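Local coordinates for ribonuclease J (Methanolobus psychrophilus R15, PDB 5HAB), which probably degrades RNA as a metal-dependent exoribonuclease of the beta-CASP family, using a metallo-beta-lactamase fold, and here holds bound RNA, at residues E48-I53 and G95-I100; T172-I177 and A194-F199; K237-L242 and H410-D415. The protein carries 1 engineered substitution. All blocks are in the same frame, centred on the assembly; numbering follows the deposited sequence.

Interaction 1: E48-I53 and G95-I100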
loop_
_atom_site.group_PDB
_atom_site.type_symbol
_atom_site.label_atom_id
_atom_site.label_comp_id
_atom_site.label_asym_id
_atom_site.label_seq_id
_atom_site.Cartn_x
_atom_site.Cartn_y
_atom_site.Cartn_z
ATOM N N GLU B 48 -4.374 -8.284 47.461
ATOM C CA GLU B 48 -4.665 -6.867 47.689
ATOM C C GLU B 48 -3.417 -5.995 47.584
ATOM O O GLU B 48 -3.452 -4.812 47.919
ATOM C CB GLU B 48 -5.331 -6.656 49.050
ATOM C CG GLU B 48 -6.631 -7.426 49.231
ATOM C CD GLU B 48 -7.445 -6.937 50.419
ATOM O OE1 GLU B 48 -8.690 -7.011 50.357
ATOM O OE2 GLU B 48 -6.838 -6.491 51.418
ATOM N N ASP B 49 -2.321 -6.573 47.102
ATOM C CA ASP B 49 -1.113 -5.797 46.835
ATOM C C ASP B 49 -0.929 -5.621 45.332
ATOM O O ASP B 49 -1.190 -6.540 44.570
ATOM C CB ASP B 49 0.104 -6.476 47.456
ATOM C CG ASP B 49 0.104 -6.395 48.971
ATOM O OD1 ASP B 49 -0.247 -5.323 49.508
ATOM O OD2 ASP B 49 0.434 -7.411 49.620
ATOM N N ILE B 50 -0.510 -4.434 44.898
ATOM C CA ILE B 50 -0.414 -4.142 43.469
ATOM C C ILE B 50 1.007 -3.771 43.050
ATOM O O ILE B 50 1.648 -2.935 43.679
ATOM C CB ILE B 50 -1.395 -3.022 43.075
ATOM C CG1 ILE B 50 -2.827 -3.414 43.443
ATOM C CG2 ILE B 50 -1.289 -2.711 41.586
ATOM C CD1 ILE B 50 -3.840 -2.327 43.168
ATOM N N ILE B 51 1.488 -4.402 41.983
ATOM C CA ILE B 51 2.735 -4.019 41.328
ATOM C C ILE B 51 2.409 -3.329 40.004
ATOM O O ILE B 51 1.874 -3.957 39.106
ATOM C CB ILE B 51 3.639 -5.241 41.096
ATOM C CG1 ILE B 51 3.793 -6.041 42.388
ATOM C CG2 ILE B 51 4.996 -4.818 40.535
ATOM C CD1 ILE B 51 4.630 -5.347 43.434
ATOM N N ILE B 52 2.711 -2.043 39.885
ATOM C CA ILE B 52 2.572 -1.351 38.611
ATOM C C ILE B 52 3.794 -1.663 37.755
ATOM O O ILE B 52 4.918 -1.694 38.252
ATOM C CB ILE B 52 2.388 0.174 38.805
ATOM C CG1 ILE B 52 1.056 0.476 39.495
ATOM C CG2 ILE B 52 2.435 0.904 37.475
ATOM C CD1 ILE B 52 0.838 1.957 39.790
ATOM N N ILE B 53 3.567 -1.922 36.471
ATOM C CA ILE B 53 4.652 -2.156 35.526
ATOM C C ILE B 53 4.584 -1.127 34.399
ATOM O O ILE B 53 3.613 -1.085 33.621
ATOM C CB ILE B 53 4.626 -3.584 34.968
ATOM C CG1 ILE B 53 4.513 -4.607 36.101
ATOM C CG2 ILE B 53 5.883 -3.851 34.162
ATOM C CD1 ILE B 53 4.658 -6.051 35.635
ATOM N N GLY B 95 -6.993 -2.957 45.708
ATOM C CA GLY B 95 -5.675 -3.218 46.252
ATOM C C GLY B 95 -4.839 -1.975 46.480
ATOM O O GLY B 95 -5.252 -0.865 46.150
ATOM N N ASN B 96 -3.650 -2.159 47.038
ATOM C CA ASN B 96 -2.752 -1.035 47.275
ATOM C C ASN B 96 -1.449 -1.236 46.521
ATOM O O ASN B 96 -0.864 -2.321 46.547
ATOM C CB ASN B 96 -2.475 -0.860 48.770
ATOM C CG ASN B 96 -3.745 -0.706 49.580
ATOM O OD1 ASN B 96 -4.371 0.354 49.571
ATOM N ND2 ASN B 96 -4.129 -1.760 50.294
ATOM N N VAL B 97 -0.992 -0.176 45.866
ATOM C CA VAL B 97 0.225 -0.235 45.071
ATOM C C VAL B 97 1.447 -0.296 45.974
ATOM O O VAL B 97 1.681 0.600 46.788
ATOM C CB VAL B 97 0.306 0.960 44.106
ATOM C CG1 VAL B 97 1.615 0.931 43.339
ATOM C CG2 VAL B 97 -0.884 0.941 43.151
ATOM N N ARG B 98 2.226 -1.361 45.820
ATOM C CA ARG B 98 3.386 -1.589 46.665
ATOM C C ARG B 98 4.705 -1.297 45.961
ATOM O O ARG B 98 5.721 -1.072 46.619
ATOM C CB ARG B 98 3.384 -3.035 47.172
ATOM C CG ARG B 98 2.178 -3.402 48.028
ATOM C CD ARG B 98 2.137 -2.586 49.317
ATOM N NE ARG B 98 0.926 -2.830 50.099
ATOM C CZ ARG B 98 0.533 -2.080 51.127
ATOM N NH1 ARG B 98 1.256 -1.031 51.502
ATOM N NH2 ARG B 98 -0.584 -2.375 51.780
ATOM N N ALA B 99 4.694 -1.300 44.630
ATOM C CA ALA B 99 5.910 -1.030 43.864
ATOM C C ALA B 99 5.598 -0.634 42.428
ATOM O O ALA B 99 4.550 -0.976 41.889
ATOM C CB ALA B 99 6.836 -2.242 43.883
ATOM N N ILE B 100 6.526 0.094 41.818
ATOM C CA ILE B 100 6.431 0.474 40.416
ATOM C C ILE B 100 7.652 -0.053 39.666
ATOM O O ILE B 100 8.767 0.406 39.896
ATOM C CB ILE B 100 6.309 1.991 40.270
ATOM C CG1 ILE B 100 5.039 2.486 40.967
ATOM C CG2 ILE B 100 6.326 2.390 38.804
ATOM C CD1 ILE B 100 4.846 3.986 40.887
#
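Strands 49-53 and 96-100 run side by side as a parallel pair, their short axes turned 49° against each other, and a beta bulge moves the register by one residue between the I50-V97 and I51-A99 pairs. The ladder opens with N96 N on E48 O and I50 N on N96 O. At the bulge I50 O takes R98 N at 2.7 Å, and I52 N reaches A99 O at 2.9 Å beyond it. R98, the extra residue at the bulge, turns its side chain toward strand 49-53. The arginine chain bends at its second torsion (-64°) and brings NE to within 2.8 Å of D49 OD1, a salt bridge that enters at the edge of the guanidinium but from above the carboxylate plane, the two planes being 72° apart. N96 CB lies over one guanidinium face, toward its rim. D49 also packs on T162 and I165. I50, V97, I52 and I100 share the face away from this salt bridge: I50 CD1 lies 3.5 Å from G95 C, I50 CG2 meets V97 CG2 at 4.0 Å, and I52 CD1 rests against both V97 methyls, 3.8 Å from CG1 and 3.9 Å from CG2. On the D49 face I51 CD1 touches A99 CB at 3.8 Å, and I51 also packs on I184 of strand 179-186 in the facing sheet. The contact thus passes from a charged, more solvent-exposed end at E48, D49 and R98 to a buried isoleucine end within the metallo-beta-lactamase sandwich; R98 bonds strand 49-53 twice, with its backbone N on I50 O and its NE on D49 OD1, while the ladder resumes at I52.

Interaction 2: T172-I177 and A194-F199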
loop_
_atom_site.group_PDB
_atom_site.type_symbol
_atom_site.label_atom_id
_atom_site.label_comp_id
_atom_site.label_asym_id
_atom_site.label_seq_id
_atom_site.Cartn_x
_atom_site.Cartn_y
_atom_site.Cartn_z
ATOM N N THR B 172 16.916 -9.398 28.979
ATOM C CA THR B 172 16.490 -9.618 27.607
ATOM C C THR B 172 17.145 -8.558 26.730
ATOM O O THR B 172 17.946 -7.755 27.217
ATOM C CB THR B 172 14.955 -9.571 27.468
ATOM O OG1 THR B 172 14.575 -10.053 26.173
ATOM C CG2 THR B 172 14.434 -8.143 27.656
ATOM N N GLN B 173 16.814 -8.549 25.443
ATOM C CA GLN B 173 17.388 -7.563 24.536
ATOM C C GLN B 173 16.317 -6.621 24.008
ATOM O O GLN B 173 15.139 -6.971 23.972
ATOM C CB GLN B 173 18.104 -8.252 23.372
ATOM C CG GLN B 173 19.487 -8.785 23.715
ATOM C CD GLN B 173 20.514 -7.681 23.873
ATOM O OE1 GLN B 173 20.601 -6.769 23.047
ATOM N NE2 GLN B 173 21.313 -7.766 24.932
ATOM N N HIS B 174 16.742 -5.434 23.586
ATOM C CA HIS B 174 15.840 -4.415 23.060
ATOM C C HIS B 174 16.670 -3.259 22.508
ATOM O O HIS B 174 17.898 -3.269 22.606
ATOM C CB HIS B 174 14.875 -3.921 24.143
ATOM C CG HIS B 174 13.768 -3.057 23.620
ATOM N ND1 HIS B 174 12.959 -3.438 22.573
ATOM C CD2 HIS B 174 13.353 -1.821 23.985
ATOM C CE1 HIS B 174 12.084 -2.480 22.324
ATOM N NE2 HIS B 174 12.301 -1.488 23.167
ATOM N N SER B 175 16.005 -2.262 21.932
ATOM C CA SER B 175 16.689 -1.122 21.330
ATOM C C SER B 175 17.258 -0.147 22.365
ATOM O O SER B 175 17.699 0.952 22.024
ATOM C CB SER B 175 15.734 -0.386 20.394
ATOM O OG SER B 175 14.501 -0.137 21.041
ATOM N N ILE B 176 17.235 -0.550 23.629
ATOM C CA ILE B 176 17.902 0.198 24.685
ATOM C C ILE B 176 18.534 -0.827 25.612
ATOM O O ILE B 176 18.025 -1.941 25.769
ATOM C CB ILE B 176 16.941 1.156 25.431
ATOM C CG1 ILE B 176 17.722 2.044 26.407
ATOM C CG2 ILE B 176 15.852 0.383 26.163
ATOM C CD1 ILE B 176 16.872 3.060 27.160
ATOM N N ILE B 177 19.669 -0.460 26.195
ATOM C CA ILE B 177 20.434 -1.372 27.028
ATOM C C ILE B 177 19.723 -1.600 28.357
ATOM O O ILE B 177 18.925 -0.762 28.796
ATOM C CB ILE B 177 21.859 -0.841 27.249
ATOM C CG1 ILE B 177 21.814 0.603 27.751
ATOM C CG2 ILE B 177 22.659 -0.921 25.960
ATOM C CD1 ILE B 177 23.167 1.162 28.131
ATOM N N ALA B 194 6.659 -9.492 29.613
ATOM C CA ALA B 194 7.699 -9.484 28.594
ATOM C C ALA B 194 7.301 -8.551 27.457
ATOM O O ALA B 194 6.813 -8.989 26.415
ATOM C CB ALA B 194 7.939 -10.885 28.069
ATOM N N CYS B 195 7.532 -7.261 27.666
ATOM C CA CYS B 195 7.120 -6.242 26.713
ATOM C C CYS B 195 8.310 -5.364 26.327
ATOM O O CYS B 195 9.199 -5.123 27.144
ATOM C CB CYS B 195 5.993 -5.399 27.305
ATOM S SG CYS B 195 4.520 -6.346 27.769
ATOM N N ASP B 196 8.308 -4.888 25.086
ATOM C CA ASP B 196 9.456 -4.188 24.498
ATOM C C ASP B 196 10.701 -5.058 24.569
ATOM O O ASP B 196 11.686 -4.711 25.219
ATOM C CB ASP B 196 9.708 -2.852 25.190
ATOM C CG ASP B 196 8.890 -1.731 24.596
ATOM O OD1 ASP B 196 7.985 -2.011 23.788
ATOM O OD2 ASP B 196 9.163 -0.563 24.930
ATOM N N PHE B 197 10.654 -6.188 23.879
ATOM C CA PHE B 197 11.770 -7.110 23.895
ATOM C C PHE B 197 12.007 -7.765 22.552
ATOM O O PHE B 197 11.180 -7.708 21.643
ATOM C CB PHE B 197 11.543 -8.206 24.924
ATOM C CG PHE B 197 10.722 -9.348 24.404
ATOM C CD1 PHE B 197 9.341 -9.258 24.371
ATOM C CD2 PHE B 197 11.329 -10.509 23.938
ATOM C CE1 PHE B 197 8.581 -10.304 23.889
ATOM C CE2 PHE B 197 10.571 -11.552 23.455
ATOM C CZ PHE B 197 9.198 -11.450 23.430
ATOM N N LYS B 198 13.119 -8.474 22.493
ATOM C CA LYS B 198 13.586 -9.098 21.283
ATOM C C LYS B 198 14.584 -10.176 21.670
ATOM O O LYS B 198 15.456 -9.950 22.507
ATOM C CB LYS B 198 14.205 -8.034 20.375
ATOM C CG LYS B 198 15.386 -8.467 19.559
ATOM C CD LYS B 198 16.001 -7.257 18.887
ATOM C CE LYS B 198 17.014 -7.668 17.842
ATOM N NZ LYS B 198 17.384 -6.519 16.986
ATOM N N PHE B 199 14.429 -11.364 21.104
ATOM C CA PHE B 199 15.463 -12.372 21.233
ATOM C C PHE B 199 16.625 -11.957 20.332
ATOM O O PHE B 199 16.433 -11.684 19.147
ATOM C CB PHE B 199 14.938 -13.756 20.843
ATOM C CG PHE B 199 13.941 -14.326 21.810
ATOM C CD1 PHE B 199 13.879 -13.867 23.113
ATOM C CD2 PHE B 199 13.065 -15.323 21.415
ATOM C CE1 PHE B 199 12.963 -14.392 24.006
ATOM C CE2 PHE B 199 12.145 -15.853 22.304
ATOM C CZ PHE B 199 12.095 -15.387 23.600
HETATM O O HOH W 1 11.284 0.948 23.282
#
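H174 lays its imidazole beneath the backbone carbonyl of D196, and the two residues form the centre of this buried loop-to-loop contact. The H174 side chain starts at CB, 3.5 Å from D196 O. With CG anti to the backbone N (chi1 -170°), the ring swings under the aspartate: D196 O stands over one face near the rim, 3.1 Å from H174 CG, while S175 OG lies over the opposite face. ND1 is also close to D196 O, but at a poor angle for a bond; its proton goes to G409 O instead. Further out the ring passes under D196 CB, which makes a CH-pi contact 3.8 Å from the H174 centroid. At the tip H174 NE2 is hydrogen-bonded to a water at 2.6 Å, in the plane of the ring, and the same water lies 3.1 Å from D196 OD2, to which it can donate. D196 OD2 is also bonded to H104. The D196 backbone is in the left-handed region (phi 56°), consistent with the turn that presents both its carbonyl and its CB to the ring. In metallo-beta-lactamase-fold nucleases a histidine and an aspartate at such positions are commonly metal ligands; here both pack on a phosphate of the bound RNA. Alongside, K198 N makes a weak bond to Q173 O, 2.9 Å long, and T172 OG1 is buried 3.8 Å from F197 CB with no polar partner. The loops follow strands 166-172 and 189-194 of one sheet; F197 sets its ring edge-to-face with F181 of strand 179-186 and touches L419 of helix 413-423.

Interaction 3: K237-L242 and H410-D415. With SO4 (sulfate ion), chain K; nucleotides of chain D.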
loop_
_atom_site.group_PDB
_atom_site.type_symbol
_atom_site.label_atom_id
_atom_site.label_comp_id
_atom_site.label_asym_id
_atom_site.label_seq_id
_atom_site.Cartn_x
_atom_site.Cartn_y
_atom_site.Cartn_z
ATOM N N LYS B 237 11.711 -14.380 12.390
ATOM C CA LYS B 237 12.372 -13.999 13.633
ATOM C C LYS B 237 12.997 -12.622 13.475
ATOM O O LYS B 237 13.362 -12.231 12.365
ATOM C CB LYS B 237 13.432 -15.025 14.031
ATOM C CG LYS B 237 14.669 -15.015 13.150
ATOM C CD LYS B 237 15.674 -16.062 13.599
ATOM C CE LYS B 237 16.230 -15.749 14.978
ATOM N NZ LYS B 237 17.241 -16.760 15.392
ATOM N N THR B 238 13.077 -11.866 14.568
ATOM C CA THR B 238 13.695 -10.549 14.512
ATOM C C THR B 238 15.167 -10.690 14.163
ATOM O O THR B 238 15.888 -11.451 14.803
ATOM C CB THR B 238 13.583 -9.779 15.844
ATOM O OG1 THR B 238 12.250 -9.874 16.354
ATOM C CG2 THR B 238 13.914 -8.322 15.621
ATOM N N PRO B 239 15.613 -9.978 13.124
ATOM C CA PRO B 239 17.042 -9.971 12.803
ATOM C C PRO B 239 17.863 -9.422 13.965
ATOM O O PRO B 239 17.398 -8.530 14.670
ATOM C CB PRO B 239 17.132 -9.055 11.573
ATOM C CG PRO B 239 15.821 -8.346 11.497
ATOM C CD PRO B 239 14.813 -9.247 12.128
ATOM N N SER B 240 19.054 -9.972 14.171
ATOM C CA SER B 240 19.919 -9.540 15.257
ATOM C C SER B 240 20.381 -8.098 15.093
ATOM O O SER B 240 20.374 -7.545 13.995
ATOM C CB SER B 240 21.136 -10.456 15.368
ATOM O OG SER B 240 22.126 -9.877 16.202
ATOM N N GLU B 241 20.750 -7.485 16.211
ATOM C CA GLU B 241 21.385 -6.172 16.207
ATOM C C GLU B 241 22.685 -6.214 15.402
ATOM O O GLU B 241 23.126 -5.207 14.843
ATOM C CB GLU B 241 21.661 -5.723 17.646
ATOM C CG GLU B 241 22.531 -4.495 17.786
ATOM C CD GLU B 241 21.895 -3.262 17.190
ATOM O OE1 GLU B 241 22.629 -2.295 16.897
ATOM O OE2 GLU B 241 20.659 -3.243 17.027
ATOM N N LEU B 242 23.284 -7.397 15.341
ATOM C CA LEU B 242 24.504 -7.608 14.580
ATOM C C LEU B 242 24.293 -7.276 13.106
ATOM O O LEU B 242 25.199 -6.786 12.440
ATOM C CB LEU B 242 24.993 -9.046 14.744
ATOM C CG LEU B 242 26.290 -9.397 14.019
ATOM C CD1 LEU B 242 27.402 -8.443 14.428
ATOM C CD2 LEU B 242 26.680 -10.823 14.337
ATOM N N HIS B 410 11.813 -5.308 18.299
ATOM C CA HIS B 410 10.685 -6.105 18.792
ATOM C C HIS B 410 10.633 -7.528 18.228
ATOM O O HIS B 410 11.020 -7.781 17.087
ATOM C CB HIS B 410 9.359 -5.403 18.474
ATOM C CG HIS B 410 9.192 -4.080 19.154
ATOM N ND1 HIS B 410 8.757 -3.961 20.456
ATOM C CD2 HIS B 410 9.393 -2.817 18.707
ATOM C CE1 HIS B 410 8.703 -2.682 20.784
ATOM N NE2 HIS B 410 9.082 -1.968 19.740
ATOM N N ALA B 411 10.116 -8.444 19.041
ATOM C CA ALA B 411 9.985 -9.850 18.677
ATOM C C ALA B 411 9.053 -10.064 17.483
ATOM O O ALA B 411 7.990 -9.442 17.378
ATOM C CB ALA B 411 9.484 -10.646 19.866
ATOM N N TYR B 412 9.462 -10.948 16.582
ATOM C CA TYR B 412 8.614 -11.326 15.458
ATOM C C TYR B 412 7.756 -12.522 15.866
ATOM O O TYR B 412 7.853 -13.002 16.995
ATOM C CB TYR B 412 9.454 -11.655 14.218
ATOM C CG TYR B 412 10.024 -10.446 13.512
ATOM C CD1 TYR B 412 9.984 -9.190 14.102
ATOM C CD2 TYR B 412 10.589 -10.557 12.245
ATOM C CE1 TYR B 412 10.504 -8.078 13.460
ATOM C CE2 TYR B 412 11.106 -9.449 11.592
ATOM C CZ TYR B 412 11.063 -8.215 12.206
ATOM O OH TYR B 412 11.578 -7.107 11.568
ATOM N N ARG B 413 6.922 -12.993 14.948
ATOM C CA ARG B 413 5.974 -14.068 15.232
ATOM C C ARG B 413 6.635 -15.316 15.828
ATOM O O ARG B 413 6.159 -15.844 16.832
ATOM C CB ARG B 413 5.180 -14.421 13.961
ATOM C CG ARG B 413 4.139 -15.513 14.168
ATOM C CD ARG B 413 3.340 -15.854 12.906
ATOM N NE ARG B 413 2.789 -14.670 12.240
ATOM C CZ ARG B 413 3.010 -14.336 10.970
ATOM N NH1 ARG B 413 3.788 -15.088 10.200
ATOM N NH2 ARG B 413 2.450 -13.242 10.469
ATOM N N GLU B 414 7.727 -15.783 15.231
ATOM C CA GLU B 414 8.352 -17.027 15.678
ATOM C C GLU B 414 9.088 -16.857 17.007
ATOM O O GLU B 414 9.241 -17.815 17.776
ATOM C CB GLU B 414 9.310 -17.559 14.609
ATOM C CG GLU B 414 8.655 -17.804 13.257
ATOM C CD GLU B 414 7.375 -18.608 13.365
ATOM O OE1 GLU B 414 7.381 -19.639 14.067
ATOM O OE2 GLU B 414 6.368 -18.221 12.737
ATOM N N ASP B 415 9.549 -15.639 17.272
ATOM C CA ASP B 415 10.110 -15.315 18.578
ATOM C C ASP B 415 9.040 -15.492 19.656
ATOM O O ASP B 415 9.290 -16.082 20.713
ATOM C CB ASP B 415 10.657 -13.889 18.588
ATOM C CG ASP B 415 11.751 -13.686 17.560
ATOM O OD1 ASP B 415 12.729 -14.459 17.579
ATOM O OD2 ASP B 415 11.629 -12.763 16.723
HETATM S S SO4 K . 2.482 -13.461 6.580
HETATM O O1 SO4 K . 2.564 -13.011 5.194
HETATM O O2 SO4 K . 3.151 -14.754 6.718
HETATM O O3 SO4 K . 3.133 -12.478 7.441
HETATM O O4 SO4 K . 1.079 -13.594 6.966
ATOM O OP3 A D 1 12.017 -0.122 14.536
ATOM P P A D 1 11.412 -0.659 15.779
ATOM O OP1 A D 1 12.444 -0.667 16.846
ATOM O OP2 A D 1 10.712 -1.924 15.443
ATOM O "O5'" A D 1 10.258 0.344 16.201
ATOM C "C5'" A D 1 10.484 1.747 16.288
ATOM C "C4'" A D 1 9.411 2.410 17.115
ATOM O "O4'" A D 1 8.180 2.439 16.339
ATOM C "C3'" A D 1 9.081 1.687 18.419
ATOM O "O3'" A D 1 8.781 2.620 19.453
ATOM C "C2'" A D 1 7.841 0.870 18.065
ATOM O "O2'" A D 1 6.997 0.585 19.160
ATOM C "C1'" A D 1 7.148 1.760 17.033
ATOM N N9 A D 1 6.384 0.984 16.049
ATOM C C8 A D 1 6.784 -0.197 15.465
ATOM N N7 A D 1 5.916 -0.705 14.625
ATOM C C5 A D 1 4.863 0.201 14.657
ATOM C C6 A D 1 3.629 0.230 13.981
ATOM N N6 A D 1 3.239 -0.709 13.111
ATOM N N1 A D 1 2.803 1.271 14.235
ATOM C C2 A D 1 3.197 2.210 15.108
ATOM N N3 A D 1 4.332 2.293 15.805
ATOM C C4 A D 1 5.133 1.246 15.533
HETATM O O HOH W 2 14.964 -13.246 16.705
#
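T238 and D415 meet at the N-terminal end of helix 413-423, beside the pocket where H410 lies next to nucleotide A1 of the RNA, chain D. D415 OD2 is gripped by two backbone donors on different lone pairs: T238 N comes in on the syn side at 2.7 Å, and Y412 N, the helix N-cap residue, on the anti side at 2.8 Å. The second bond runs from the N-cap residue's backbone N to a carboxylate three residues on, in the first turn of the helix, and the first ties the 237-242 loop to the same carboxylate. A water within donating distance of both D415 OD1 and T238 O adds a further link. On T238 the first torsion (-46°) sets OG1 beside its own backbone N, and this hydroxyl donates a short bond, 2.5 Å, to H410 O. The Y412 ring covers the loop: T238 CA lies 3.8 Å from the centroid of Y412, almost on the ring normal, as a CH-pi contact, and P239 CD reaches Y412 CE2 at 3.8 Å. H410 points away from the loop, its NE2 3.3 Å from O2' of A1 in chain D, and its ND1 is held by E228. R413 leads outward and donates from NH2 to sulfate O3 at 3.2 Å, in the guanidinium plane; K395 of the second subunit also binds that ion. K237 NZ instead bridges to D250 of the second subunit. The contact thus brings the start of helix 413-423 against the loop leading into helix 241-253, where S240 OG caps L242 N, and both helix starts face the subunit interface.

Interactions 2 and 3 adjoin, their centres 10 Å apart, and meet the bound RNA through H174 and D196 in the one and H410 in the other. D196 OD1 approaches H410 CE1 at 3.2 Å, and the H174 and H410 rings meet edge-to-face. K198 NZ bonds to P239 O at 3.1 Å, joining the 194-199 loop to the approach of helix 241-253. Interaction 2 has its nearest atom about 4 Å from the RNA, which suits a place in the probable catalytic centre; interaction 3 carries this region out to the second subunit. Interaction 1 lies apart, about 14 Å from the RNA by nearest atoms and 23 Å from interaction 2 between centres, in the sheet packed against strand 179-186.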